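Local coordinates for periplasmic binding protein (Veillonella parvula, PDB 4N01), which probably binds a solute in the periplasm, possibly an iron-siderophore or related metal chelate, and hands it to a membrane ABC importer, at residues A72-E75 with M76-L80; W153-E156 with S157-S160; T161-D164 with L165-F169; D171-K174 with L175-F179; G227-T230 with N231-L235. One frame throughout, in Å; residues are numbered along the deposited sequence.

Contact 1: residues A72-E75 with M76-L80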
loop_
_atom_site.group_PDB
_atom_site.type_symbol
_atom_site.label_atom_id
_atom_site.label_comp_id
_atom_site.label_asym_id
_atom_site.label_seq_id
_atom_site.Cartn_x
_atom_site.Cartn_y
_atom_site.Cartn_z
ATOM N N ALA A 72 -4.074 1.127 -5.419
ATOM C CA ALA A 72 -2.929 0.242 -5.243
ATOM C C ALA A 72 -2.929 -0.893 -6.270
ATOM O O ALA A 72 -1.905 -1.157 -6.903
ATOM C CB ALA A 72 -2.872 -0.306 -3.824
ATOM N N THR A 73 -4.071 -1.548 -6.457
ATOM C CA THR A 73 -4.144 -2.598 -7.468
ATOM C C THR A 73 -4.108 -2.019 -8.884
ATOM O O THR A 73 -3.630 -2.671 -9.810
ATOM C CB THR A 73 -5.380 -3.501 -7.284
ATOM O OG1 THR A 73 -6.549 -2.684 -7.190
ATOM C CG2 THR A 73 -5.246 -4.359 -6.011
ATOM N N THR A 74 -4.604 -0.796 -9.066
ATOM C CA THR A 74 -4.464 -0.121 -10.363
ATOM C C THR A 74 -2.992 0.049 -10.730
ATOM O O THR A 74 -2.587 -0.236 -11.863
ATOM C CB THR A 74 -5.155 1.254 -10.375
ATOM O OG1 THR A 74 -6.574 1.070 -10.366
ATOM C CG2 THR A 74 -4.762 2.061 -11.623
ATOM N N GLU A 75 -2.188 0.494 -9.766
ATOM C CA GLU A 75 -0.761 0.670 -10.018
ATOM C C GLU A 75 -0.056 -0.660 -10.266
ATOM O O GLU A 75 0.787 -0.749 -11.159
ATOM C CB GLU A 75 -0.094 1.528 -8.918
ATOM C CG GLU A 75 -0.691 2.947 -8.915
ATOM C CD GLU A 75 -0.039 3.930 -7.947
ATOM O OE1 GLU A 75 0.746 3.511 -7.058
ATOM O OE2 GLU A 75 -0.320 5.151 -8.080
HETATM N N MSE A 76 -0.436 -1.693 -9.514
HETATM C CA MSE A 76 0.133 -3.022 -9.715
HETATM C C MSE A 76 -0.118 -3.491 -11.132
HETATM O O MSE A 76 0.787 -3.982 -11.803
HETATM C CB MSE A 76 -0.449 -4.021 -8.713
HETATM C CG MSE A 76 0.028 -3.745 -7.299
HETATM SE SE MSE A 76 -0.900 -4.866 -6.012
HETATM C CE MSE A 76 -0.220 -6.584 -6.587
HETATM N N MSE A 77 -1.347 -3.315 -11.599
HETATM C CA MSE A 77 -1.691 -3.759 -12.944
HETATM C C MSE A 77 -0.978 -2.941 -14.019
HETATM O O MSE A 77 -0.493 -3.496 -15.007
HETATM C CB MSE A 77 -3.209 -3.744 -13.148
HETATM C CG MSE A 77 -3.926 -4.810 -12.323
HETATM SE SE MSE A 77 -5.759 -5.031 -12.927
HETATM C CE MSE A 77 -5.413 -5.720 -14.714
ATOM N N LEU A 78 -0.893 -1.630 -13.829
ATOM C CA LEU A 78 -0.209 -0.781 -14.814
ATOM C C LEU A 78 1.292 -1.092 -14.874
ATOM O O LEU A 78 1.912 -1.042 -15.945
ATOM C CB LEU A 78 -0.443 0.704 -14.509
ATOM C CG LEU A 78 -1.893 1.193 -14.666
ATOM C CD1 LEU A 78 -2.046 2.605 -14.128
ATOM C CD2 LEU A 78 -2.352 1.132 -16.130
ATOM N N GLN A 79 1.868 -1.433 -13.727
ATOM C CA GLN A 79 3.294 -1.730 -13.662
ATOM C C GLN A 79 3.606 -2.955 -14.522
ATOM O O GLN A 79 4.665 -3.029 -15.147
ATOM C CB GLN A 79 3.720 -1.958 -12.206
ATOM C CG GLN A 79 5.211 -2.217 -12.002
ATOM C CD GLN A 79 6.058 -0.991 -12.275
ATOM O OE1 GLN A 79 5.911 0.039 -11.616
ATOM N NE2 GLN A 79 6.951 -1.095 -13.257
ATOM N N LEU A 80 2.665 -3.898 -14.569
ATOM C CA LEU A 80 2.838 -5.123 -15.358
ATOM C C LEU A 80 2.461 -4.909 -16.829
ATOM O O LEU A 80 2.459 -5.854 -17.621
ATOM C CB LEU A 80 2.015 -6.281 -14.770
ATOM C CG LEU A 80 2.452 -6.752 -13.378
ATOM C CD1 LEU A 80 1.656 -7.972 -12.937
ATOM C CD2 LEU A 80 3.927 -7.068 -13.387
#
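Four backbone hydrogen bonds join residues 72-75 to 76-80 as successive turns of helix 71-79: Met76, Met77, Leu78 and Gln79 each donate N-H to the carbonyl oxygen four residues earlier, for example Gln79 N to Glu75 O at 2.9 Å.

Side-chain packing is slight and follows one ridge. Thr74 and Leu78 lie alongside each other and point the same way, methyl CG2 of Thr74 meeting CD1 of Leu78 at 3.7 Å. Thr74 CG2 is anti to its own nitrogen (chi1 -71° for OG1), which gives the methyl to leucine and leaves OG1 close to the backbone, where it bonds to Ser68 OG and Ser70 O. The selenomethionines at 76 and 77 lay their CG methylenes over carbonyls of the preceding turn, CG of Met76 at 3.3 Å from Ala72 O, before both chains bend at chi3 and lead away.

The carboxylate of Glu75 leads away from the following turn into a buried polar cluster. The chain runs extended beyond CG, and its OE2 forms a salt bridge with Arg319 and accepts from Gln71 NE2 and Tyr97 N. Three such partners on one buried oxygen would probably favour the ionised carboxylate. The polar ends of Thr74 and Glu75 thus find partners beyond this turn, while the turn itself is held by main-chain bonds and thin apolar contacts.

Contact 2: residues W153-E156 with S157-S160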
loop_
_atom_site.group_PDB
_atom_site.type_symbol
_atom_site.label_atom_id
_atom_site.label_comp_id
_atom_site.label_asym_id
_atom_site.label_seq_id
_atom_site.Cartn_x
_atom_site.Cartn_y
_atom_site.Cartn_z
ATOM N N TRP A 153 -9.892 -11.248 -7.367
ATOM C CA TRP A 153 -8.581 -11.572 -6.813
ATOM C C TRP A 153 -8.121 -10.435 -5.934
ATOM O O TRP A 153 -8.211 -9.271 -6.325
ATOM C CB TRP A 153 -7.557 -11.753 -7.934
ATOM C CG TRP A 153 -6.183 -12.020 -7.411
ATOM C CD1 TRP A 153 -5.720 -13.193 -6.895
ATOM C CD2 TRP A 153 -5.094 -11.089 -7.338
ATOM N NE1 TRP A 153 -4.409 -13.053 -6.511
ATOM C CE2 TRP A 153 -4.001 -11.771 -6.775
ATOM C CE3 TRP A 153 -4.940 -9.745 -7.697
ATOM C CZ2 TRP A 153 -2.765 -11.158 -6.560
ATOM C CZ3 TRP A 153 -3.711 -9.137 -7.490
ATOM C CH2 TRP A 153 -2.640 -9.847 -6.927
ATOM N N ILE A 154 -7.608 -10.764 -4.754
ATOM C CA ILE A 154 -7.110 -9.744 -3.831
ATOM C C ILE A 154 -5.683 -10.087 -3.421
ATOM O O ILE A 154 -5.418 -11.226 -3.020
ATOM C CB ILE A 154 -7.980 -9.687 -2.558
ATOM C CG1 ILE A 154 -9.416 -9.300 -2.931
ATOM C CG2 ILE A 154 -7.399 -8.695 -1.543
ATOM C CD1 ILE A 154 -10.393 -9.451 -1.791
ATOM N N PRO A 155 -4.758 -9.120 -3.547
ATOM C CA PRO A 155 -3.380 -9.368 -3.100
ATOM C C PRO A 155 -3.353 -9.879 -1.658
ATOM O O PRO A 155 -4.028 -9.324 -0.775
ATOM C CB PRO A 155 -2.725 -7.990 -3.195
ATOM C CG PRO A 155 -3.472 -7.305 -4.336
ATOM C CD PRO A 155 -4.913 -7.797 -4.183
ATOM N N GLU A 156 -2.596 -10.944 -1.424
ATOM C CA GLU A 156 -2.426 -11.446 -0.065
ATOM C C GLU A 156 -1.850 -10.387 0.858
ATOM O O GLU A 156 -2.084 -10.425 2.068
ATOM C CB GLU A 156 -1.532 -12.686 -0.053
ATOM C CG GLU A 156 -2.166 -13.906 -0.724
ATOM C CD GLU A 156 -3.348 -14.461 0.056
ATOM O OE1 GLU A 156 -3.292 -14.460 1.308
ATOM O OE2 GLU A 156 -4.333 -14.895 -0.585
ATOM N N SER A 157 -1.099 -9.444 0.297
ATOM C CA SER A 157 -0.437 -8.428 1.125
ATOM C C SER A 157 -1.464 -7.484 1.749
ATOM O O SER A 157 -1.162 -6.720 2.670
ATOM C CB SER A 157 0.623 -7.656 0.321
ATOM O OG SER A 157 0.051 -7.043 -0.830
HETATM N N MSE A 158 -2.685 -7.547 1.237
HETATM C CA MSE A 158 -3.773 -6.713 1.726
HETATM C C MSE A 158 -4.752 -7.477 2.613
HETATM O O MSE A 158 -5.767 -6.923 3.025
HETATM C CB MSE A 158 -4.537 -6.118 0.538
HETATM C CG MSE A 158 -3.680 -5.262 -0.375
HETATM SE SE MSE A 158 -4.748 -4.673 -1.893
HETATM C CE MSE A 158 -3.280 -3.757 -2.741
ATOM N N LEU A 159 -4.441 -8.734 2.920
ATOM C CA LEU A 159 -5.393 -9.610 3.614
ATOM C C LEU A 159 -5.133 -9.853 5.097
ATOM O O LEU A 159 -6.027 -10.314 5.815
ATOM C CB LEU A 159 -5.494 -10.967 2.910
ATOM C CG LEU A 159 -6.253 -10.924 1.588
ATOM C CD1 LEU A 159 -6.375 -12.323 0.987
ATOM C CD2 LEU A 159 -7.626 -10.326 1.830
ATOM N N SER A 160 -3.922 -9.576 5.568
ATOM C CA SER A 160 -3.616 -9.880 6.966
ATOM C C SER A 160 -2.400 -9.140 7.492
ATOM O O SER A 160 -1.640 -8.540 6.725
ATOM C CB SER A 160 -3.394 -11.381 7.160
ATOM O OG SER A 160 -2.037 -11.719 6.918
HETATM O O HOH W 1 -1.647 -12.023 4.161
#
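The ring of Pro155 and the long side chain of Met158 fit against each other where the chain turns after strand 151-153. Met158 is a selenomethionine with CG anti to its carbonyl carbon (chi1 -60°) and an extended chain beyond, which carries it along the proline ring at a slant: SE lies 3.8 Å from Pro155 CG, and the terminal CE stays beside the same carbon. Pro155 is a low bump that the selenomethionine flanks, and its CB also meets Ser157 OG.

A second hollow lies beside Ile154 and Glu156. Leu159 fills it with both branches. CD2 meets Ile154 CG2 at 3.8 Å, the two side chains crossing at about a right angle, while CD1 comes up to the carboxylate of Glu156, 3.6 Å from OE2. The glutamate chain is bent at chi2 (-68°), which folds its acidic end back over the leucine methyl.

Two main-chain bonds shape the turn. Met158 N donates to Pro155 O and Leu159 N to Glu156 O, each at 3.0 Å, with the three-residue spacing of a 3-10 turn. Glu156 O also takes a hydrogen from a water, 2.7 Å away, which in turn bonds Ser160 OG; Ser160 OG is also hydrogen-bonded to Lys162 N.

Asp171 receives Glu156 N and Ser157 N on its two carboxylate oxygens. The chemistry therefore divides the turn: apolar branches pack against one another and, at Leu159, against the glutamate's acidic end, while its leading N-H groups meet an acid that their polarity would probably help keep ionised.

Contact 3: residues T161-D164 with L165-F169; sequences TKAD and LETNF
The backbone of Asp164 is extended and passes directly into helix 165-178, whose first turn closes with Asn168 N donating to Asp164 O at 3.2 Å.

Side chain and main chain then exchange bonds in both directions. Asp164 CG stands between its own nitrogen and carbonyl carbon (chi1 61°), a position that turns the carboxylate over the start of the helix. There OD1 accepts from Thr167 N at 3.1 Å, met nearly along the C-O axis, and Glu166 N lies 3.0 Å from the same oxygen. In return Thr167 reaches back. Its OG1, anti to the carbonyl carbon, accepts from Asp164 N at 3.0 Å in an almost straight bond, 174° at the hydrogen. Thr167 OG1 also rests 3.7 Å from Ala163 CA. Putting an alanine at Asp164 would remove the carboxylate and would probably leave Thr167 N without its acceptor and the start of the helix frayed.

The other side chains of the first turn reach neighbouring parts of the fold: Glu166 forms a salt bridge with Arg193 of helix 182-203, Asn168 accepts from Gly317 N, and Leu165 packs against Tyr228 and Ile232. A negative carboxylate at this end would also be expected to interact favourably with the helix dipole. Asp164 and Thr167 together make a capping box, a motif characteristic of helix N termini, here starting the helix that follows the edge strand 151-153.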
loop_
_atom_site.group_PDB
_atom_site.type_symbol
_atom_site.label_atom_id
_atom_site.label_comp_id
_atom_site.label_asym_id
_atom_site.label_seq_id
_atom_site.Cartn_x
_atom_site.Cartn_y
_atom_site.Cartn_z
ATOM N N THR A 161 -2.216 -9.208 8.806
ATOM C CA THR A 161 -1.075 -8.571 9.452
ATOM C C THR A 161 0.209 -9.386 9.318
ATOM O O THR A 161 1.251 -9.001 9.841
ATOM C CB THR A 161 -1.350 -8.295 10.932
ATOM O OG1 THR A 161 -1.834 -9.493 11.545
ATOM C CG2 THR A 161 -2.408 -7.217 11.077
ATOM N N LYS A 162 0.135 -10.518 8.626
ATOM C CA LYS A 162 1.338 -11.281 8.307
ATOM C C LYS A 162 2.095 -10.673 7.122
ATOM O O LYS A 162 3.257 -11.015 6.886
ATOM C CB LYS A 162 0.961 -12.720 7.944
ATOM C CG LYS A 162 0.551 -13.584 9.119
ATOM C CD LYS A 162 0.409 -15.040 8.681
ATOM C CE LYS A 162 0.425 -15.970 9.881
ATOM N NZ LYS A 162 1.541 -15.619 10.807
ATOM N N ALA A 163 1.437 -9.786 6.375
ATOM C CA ALA A 163 1.986 -9.284 5.112
ATOM C C ALA A 163 3.339 -8.603 5.260
ATOM O O ALA A 163 3.551 -7.806 6.171
ATOM C CB ALA A 163 1.020 -8.327 4.460
ATOM N N ASP A 164 4.256 -8.903 4.343
ATOM C CA ASP A 164 5.510 -8.153 4.272
ATOM C C ASP A 164 5.901 -7.907 2.815
ATOM O O ASP A 164 5.092 -8.141 1.903
ATOM C CB ASP A 164 6.625 -8.845 5.079
ATOM C CG ASP A 164 6.952 -10.250 4.576
ATOM O OD1 ASP A 164 6.692 -10.554 3.396
ATOM O OD2 ASP A 164 7.488 -11.057 5.377
ATOM N N LEU A 165 7.121 -7.438 2.580
ATOM C CA LEU A 165 7.520 -7.106 1.208
ATOM C C LEU A 165 7.531 -8.342 0.315
ATOM O O LEU A 165 7.142 -8.274 -0.850
ATOM C CB LEU A 165 8.890 -6.427 1.179
ATOM C CG LEU A 165 9.348 -5.980 -0.216
ATOM C CD1 LEU A 165 8.378 -4.971 -0.840
ATOM C CD2 LEU A 165 10.773 -5.414 -0.178
ATOM N N GLU A 166 7.961 -9.480 0.864
ATOM C CA GLU A 166 7.945 -10.736 0.092
ATOM C C GLU A 166 6.525 -11.136 -0.319
ATOM O O GLU A 166 6.322 -11.685 -1.399
ATOM C CB GLU A 166 8.608 -11.884 0.875
ATOM C CG GLU A 166 10.126 -11.774 0.996
ATOM C CD GLU A 166 10.841 -11.871 -0.352
ATOM O OE1 GLU A 166 10.321 -12.539 -1.288
ATOM O OE2 GLU A 166 11.933 -11.275 -0.485
ATOM N N THR A 167 5.543 -10.873 0.544
ATOM C CA THR A 167 4.143 -11.131 0.181
ATOM C C THR A 167 3.730 -10.300 -1.038
ATOM O O THR A 167 3.058 -10.794 -1.945
ATOM C CB THR A 167 3.198 -10.772 1.343
ATOM O OG1 THR A 167 3.738 -11.286 2.565
ATOM C CG2 THR A 167 1.793 -11.352 1.090
ATOM N N ASN A 168 4.123 -9.034 -1.044
ATOM C CA ASN A 168 3.868 -8.120 -2.164
ATOM C C ASN A 168 4.547 -8.617 -3.444
ATOM O O ASN A 168 3.969 -8.538 -4.536
ATOM C CB ASN A 168 4.385 -6.722 -1.768
ATOM C CG ASN A 168 3.795 -5.577 -2.606
ATOM O OD1 ASN A 168 3.645 -4.452 -2.106
ATOM N ND2 ASN A 168 3.497 -5.839 -3.874
ATOM N N PHE A 169 5.767 -9.140 -3.319
ATOM C CA PHE A 169 6.472 -9.697 -4.480
ATOM C C PHE A 169 5.700 -10.895 -5.033
ATOM O O PHE A 169 5.504 -11.002 -6.239
ATOM C CB PHE A 169 7.894 -10.136 -4.111
ATOM C CG PHE A 169 8.859 -8.995 -3.893
ATOM C CD1 PHE A 169 8.554 -7.705 -4.315
ATOM C CD2 PHE A 169 10.085 -9.225 -3.274
ATOM C CE1 PHE A 169 9.458 -6.663 -4.124
ATOM C CE2 PHE A 169 10.992 -8.193 -3.079
ATOM C CZ PHE A 169 10.680 -6.906 -3.508
#

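Contact 4: residues D171-K174 with L175-F179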
loop_
_atom_site.group_PDB
_atom_site.type_symbol
_atom_site.label_atom_id
_atom_site.label_comp_id
_atom_site.label_asym_id
_atom_site.label_seq_id
_atom_site.Cartn_x
_atom_site.Cartn_y
_atom_site.Cartn_z
ATOM N N ASP A 171 2.538 -11.553 -4.693
ATOM C CA ASP A 171 1.286 -11.050 -5.278
ATOM C C ASP A 171 1.508 -10.544 -6.696
ATOM O O ASP A 171 0.681 -10.780 -7.589
ATOM C CB ASP A 171 0.699 -9.901 -4.456
ATOM C CG ASP A 171 0.106 -10.353 -3.132
ATOM O OD1 ASP A 171 -0.307 -11.536 -2.999
ATOM O OD2 ASP A 171 0.039 -9.499 -2.216
HETATM N N MSE A 172 2.611 -9.831 -6.910
HETATM C CA MSE A 172 2.920 -9.341 -8.251
HETATM C C MSE A 172 3.141 -10.507 -9.207
HETATM O O MSE A 172 2.699 -10.471 -10.352
HETATM C CB MSE A 172 4.136 -8.415 -8.234
HETATM C CG MSE A 172 3.810 -7.008 -7.712
HETATM SE SE MSE A 172 2.709 -6.011 -9.002
HETATM C CE MSE A 172 4.128 -5.284 -10.100
ATOM N N ILE A 173 3.825 -11.545 -8.727
ATOM C CA ILE A 173 4.056 -12.732 -9.546
ATOM C C ILE A 173 2.739 -13.420 -9.899
ATOM O O ILE A 173 2.507 -13.793 -11.057
ATOM C CB ILE A 173 4.982 -13.738 -8.839
ATOM C CG1 ILE A 173 6.338 -13.087 -8.548
ATOM C CG2 ILE A 173 5.174 -14.980 -9.694
ATOM C CD1 ILE A 173 7.149 -12.790 -9.795
ATOM N N LYS A 174 1.875 -13.573 -8.897
ATOM C CA LYS A 174 0.562 -14.195 -9.092
ATOM C C LYS A 174 -0.292 -13.398 -10.075
ATOM O O LYS A 174 -0.945 -13.965 -10.960
ATOM C CB LYS A 174 -0.173 -14.295 -7.749
ATOM C CG LYS A 174 -1.451 -15.124 -7.799
ATOM C CD LYS A 174 -1.156 -16.606 -8.061
ATOM C CE LYS A 174 -2.414 -17.433 -7.866
ATOM N NZ LYS A 174 -2.153 -18.879 -8.065
ATOM N N LEU A 175 -0.302 -12.081 -9.906
ATOM C CA LEU A 175 -1.040 -11.211 -10.828
ATOM C C LEU A 175 -0.502 -11.400 -12.237
ATOM O O LEU A 175 -1.272 -11.535 -13.201
ATOM C CB LEU A 175 -0.921 -9.743 -10.397
ATOM C CG LEU A 175 -1.636 -8.678 -11.239
ATOM C CD1 LEU A 175 -3.128 -8.949 -11.350
ATOM C CD2 LEU A 175 -1.401 -7.305 -10.624
ATOM N N GLY A 176 0.825 -11.438 -12.345
ATOM C CA GLY A 176 1.486 -11.730 -13.605
ATOM C C GLY A 176 1.034 -13.054 -14.198
ATOM O O GLY A 176 0.725 -13.123 -15.387
ATOM N N GLU A 177 0.991 -14.108 -13.382
ATOM C CA GLU A 177 0.550 -15.412 -13.874
ATOM C C GLU A 177 -0.896 -15.357 -14.380
ATOM O O GLU A 177 -1.210 -15.909 -15.435
ATOM C CB GLU A 177 0.707 -16.475 -12.782
ATOM C CG GLU A 177 2.166 -16.774 -12.441
ATOM C CD GLU A 177 2.335 -17.660 -11.214
ATOM O OE1 GLU A 177 1.450 -17.646 -10.323
ATOM O OE2 GLU A 177 3.368 -18.364 -11.129
ATOM N N ILE A 178 -1.772 -14.695 -13.629
ATOM C CA ILE A 178 -3.179 -14.578 -14.032
ATOM C C ILE A 178 -3.301 -13.934 -15.413
ATOM O O ILE A 178 -4.147 -14.326 -16.235
ATOM C CB ILE A 178 -4.002 -13.750 -12.996
ATOM C CG1 ILE A 178 -4.108 -14.500 -11.661
ATOM C CG2 ILE A 178 -5.408 -13.465 -13.525
ATOM C CD1 ILE A 178 -4.668 -13.638 -10.510
ATOM N N PHE A 179 -2.429 -12.969 -15.691
ATOM C CA PHE A 179 -2.535 -12.216 -16.935
ATOM C C PHE A 179 -1.573 -12.672 -18.022
ATOM O O PHE A 179 -1.413 -11.994 -19.034
ATOM C CB PHE A 179 -2.409 -10.710 -16.652
ATOM C CG PHE A 179 -3.685 -10.105 -16.134
ATOM C CD1 PHE A 179 -4.603 -9.543 -17.020
ATOM C CD2 PHE A 179 -3.999 -10.156 -14.780
ATOM C CE1 PHE A 179 -5.798 -9.012 -16.554
ATOM C CE2 PHE A 179 -5.190 -9.635 -14.306
ATOM C CZ PHE A 179 -6.093 -9.059 -15.200
#
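Lys174 lays its aliphatic chain across the carboxylate of Glu177, CD meeting OE1 at 3.6 Å, the two side chains crossing at about a right angle. The lysine, CG anti to the backbone nitrogen (chi1 -171°), bends at chi2, and its ammonium ends 4.4 Å from Glu177 OE1, beyond a salt bridge; NZ instead donates to Thr45 O of strand 44-50. On its other oxygen Glu177 passes Ile173, with OE2 4.1 Å from CG2 in one of the two conformers of the isoleucine, and a long, weak ion pair links OE2 to Lys182.

The helical turns are joined by main-chain bonds from Leu175, Gly176, Glu177 and Ile178 to the carbonyls four residues back, among them Glu177 N to Ile173 O at 2.8 Å. Ile178 CG1 lies 3.3 Å from Lys174 O, packing against the carbonyl of the preceding turn.

Helix 165-178 lies wedged between several elements. Ile173 packs on helix 182-203, and Met172 and Leu175 on helix 71-79. Ile178 and the lysine chain rest on Val44 and Trp46 of strand 44-50, and Phe179, just past the last turn, meets Phe127 edge-to-face.

Contact 5: residues G227-T230 with N231-L235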
loop_
_atom_site.group_PDB
_atom_site.type_symbol
_atom_site.label_atom_id
_atom_site.label_comp_id
_atom_site.label_asym_id
_atom_site.label_seq_id
_atom_site.Cartn_x
_atom_site.Cartn_y
_atom_site.Cartn_z
ATOM N N GLY A 227 1.969 -5.661 10.713
ATOM C CA GLY A 227 1.709 -5.920 9.312
ATOM C C GLY A 227 2.627 -5.183 8.361
ATOM O O GLY A 227 3.756 -4.826 8.702
ATOM N N TYR A 228 2.122 -4.933 7.163
ATOM C CA TYR A 228 2.959 -4.501 6.054
ATOM C C TYR A 228 3.866 -3.306 6.360
ATOM O O TYR A 228 5.084 -3.365 6.132
ATOM C CB TYR A 228 2.087 -4.216 4.828
ATOM C CG TYR A 228 2.880 -4.042 3.570
ATOM C CD1 TYR A 228 3.280 -5.146 2.830
ATOM C CD2 TYR A 228 3.237 -2.777 3.122
ATOM C CE1 TYR A 228 4.007 -4.997 1.666
ATOM C CE2 TYR A 228 3.961 -2.613 1.954
ATOM C CZ TYR A 228 4.339 -3.729 1.234
ATOM O OH TYR A 228 5.066 -3.577 0.079
ATOM N N THR A 229 3.293 -2.218 6.871
ATOM C CA THR A 229 4.068 -0.998 7.079
ATOM C C THR A 229 5.215 -1.256 8.055
ATOM O O THR A 229 6.353 -0.825 7.837
ATOM C CB THR A 229 3.185 0.142 7.622
ATOM O OG1 THR A 229 2.184 0.480 6.647
ATOM C CG2 THR A 229 4.034 1.379 7.924
ATOM N N THR A 230 4.919 -1.975 9.128
ATOM C CA THR A 230 5.938 -2.313 10.112
ATOM C C THR A 230 7.023 -3.183 9.495
ATOM O O THR A 230 8.218 -2.945 9.688
ATOM C CB THR A 230 5.288 -3.058 11.280
ATOM O OG1 THR A 230 4.472 -2.132 12.008
ATOM C CG2 THR A 230 6.346 -3.649 12.204
ATOM N N ASN A 231 6.608 -4.194 8.741
ATOM C CA ASN A 231 7.564 -5.140 8.176
ATOM C C ASN A 231 8.495 -4.563 7.115
ATOM O O ASN A 231 9.663 -4.933 7.060
ATOM C CB ASN A 231 6.831 -6.369 7.653
ATOM C CG ASN A 231 6.263 -7.190 8.770
ATOM O OD1 ASN A 231 6.838 -7.230 9.866
ATOM N ND2 ASN A 231 5.126 -7.835 8.529
ATOM N N ILE A 232 8.000 -3.652 6.282
ATOM C CA ILE A 232 8.864 -3.067 5.255
ATOM C C ILE A 232 9.850 -2.063 5.872
ATOM O O ILE A 232 11.001 -1.972 5.450
ATOM C CB ILE A 232 8.062 -2.432 4.100
ATOM C CG1 ILE A 232 7.161 -1.303 4.612
ATOM C CG2 ILE A 232 7.226 -3.501 3.417
ATOM C CD1 ILE A 232 7.249 -0.042 3.820
ATOM N N LEU A 233 9.410 -1.331 6.892
ATOM C CA LEU A 233 10.299 -0.390 7.575
ATOM C C LEU A 233 11.434 -1.101 8.308
ATOM O O LEU A 233 12.549 -0.578 8.397
ATOM C CB LEU A 233 9.514 0.524 8.545
ATOM C CG LEU A 233 8.611 1.542 7.836
ATOM C CD1 LEU A 233 7.782 2.314 8.867
ATOM C CD2 LEU A 233 9.451 2.494 6.984
ATOM N N LYS A 234 11.177 -2.308 8.798
ATOM C CA LYS A 234 12.238 -3.090 9.432
ATOM C C LYS A 234 13.381 -3.400 8.455
ATOM O O LYS A 234 14.530 -3.578 8.865
ATOM C CB LYS A 234 11.674 -4.382 10.038
ATOM C CG LYS A 234 10.932 -4.152 11.344
ATOM C CD LYS A 234 10.436 -5.451 11.964
ATOM C CE LYS A 234 9.941 -5.195 13.389
ATOM N NZ LYS A 234 9.164 -6.339 13.952
ATOM N N LEU A 235 13.073 -3.445 7.165
ATOM C CA LEU A 235 14.105 -3.729 6.157
ATOM C C LEU A 235 15.214 -2.666 6.088
ATOM O O LEU A 235 16.313 -2.950 5.598
ATOM C CB LEU A 235 13.474 -3.889 4.766
ATOM C CG LEU A 235 12.533 -5.078 4.573
ATOM C CD1 LEU A 235 11.907 -4.965 3.182
ATOM C CD2 LEU A 235 13.260 -6.411 4.730
#
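Two torsions bring Tyr228 and Ile232 together: Tyr228 CG is anti to its own nitrogen (chi1 -168°), bringing the ring over toward the next turn, and Ile232 has CG2 anti to its carbonyl carbon, so that this methyl faces the tyrosine. Ile232 CG2 sits over one face of the ring, 3.8 Å from the centroid and 18° off the normal, a CH-pi contact; its closest carbon is Tyr228 CZ at 3.6 Å. At the far end of the ring Tyr228 OH bonds to Thr320 OG1.

Two further pairs run alongside each other down the helix. Thr229 CG2 meets Leu233 CD1 at 4.0 Å, and Thr230 CG2 flanks the extended lysine chain, 4.1 Å from Lys234 CE. Both hydroxyls look elsewhere, Thr229 OG1 to Ile314 O and Thr230 OG1 to Phe225 O and Asn240 ND2.

Gly227 at the N-cap has backbone angles at which a CB would collide with the preceding carbonyl. Its oxygen accepts from Asn231 N at 2.9 Å, the first of four main-chain bonds here. Asn231 CG lies against the same oxygen at 3.4 Å, while ND2 donates to Ala163 O. With a leucine in place of Asn231, Ala163 O would probably lose that amide donor, and the link between this helix and the loop before helix 165-178 is likely to weaken.

The polar groups at the helix start thus bind neighbouring chain segments, whereas tyrosine, isoleucine and leucine form an apolar side toward helices 165-178 and 320-332.

From the N terminus, contact 1 lies on helix 71-79, the crossover between parallel strands 66-68 and 86-90. Contacts 2, 3 and 4 follow in order on one run of chain: the turn after edge strand 151-153, the capped start of helix 165-178, and that helix's last turns. Contact 5 comes later, on helix 228-234. All are local and in series, so none nests or crosses. In space they interlock: contact 1 packs against contacts 2 and 4, contact 4 also meets the turn of contact 2, and contact 3 meets contact 5, tying helix 165-178, beside the five-stranded sheet, to helix 228-234, which leads into the four-stranded one.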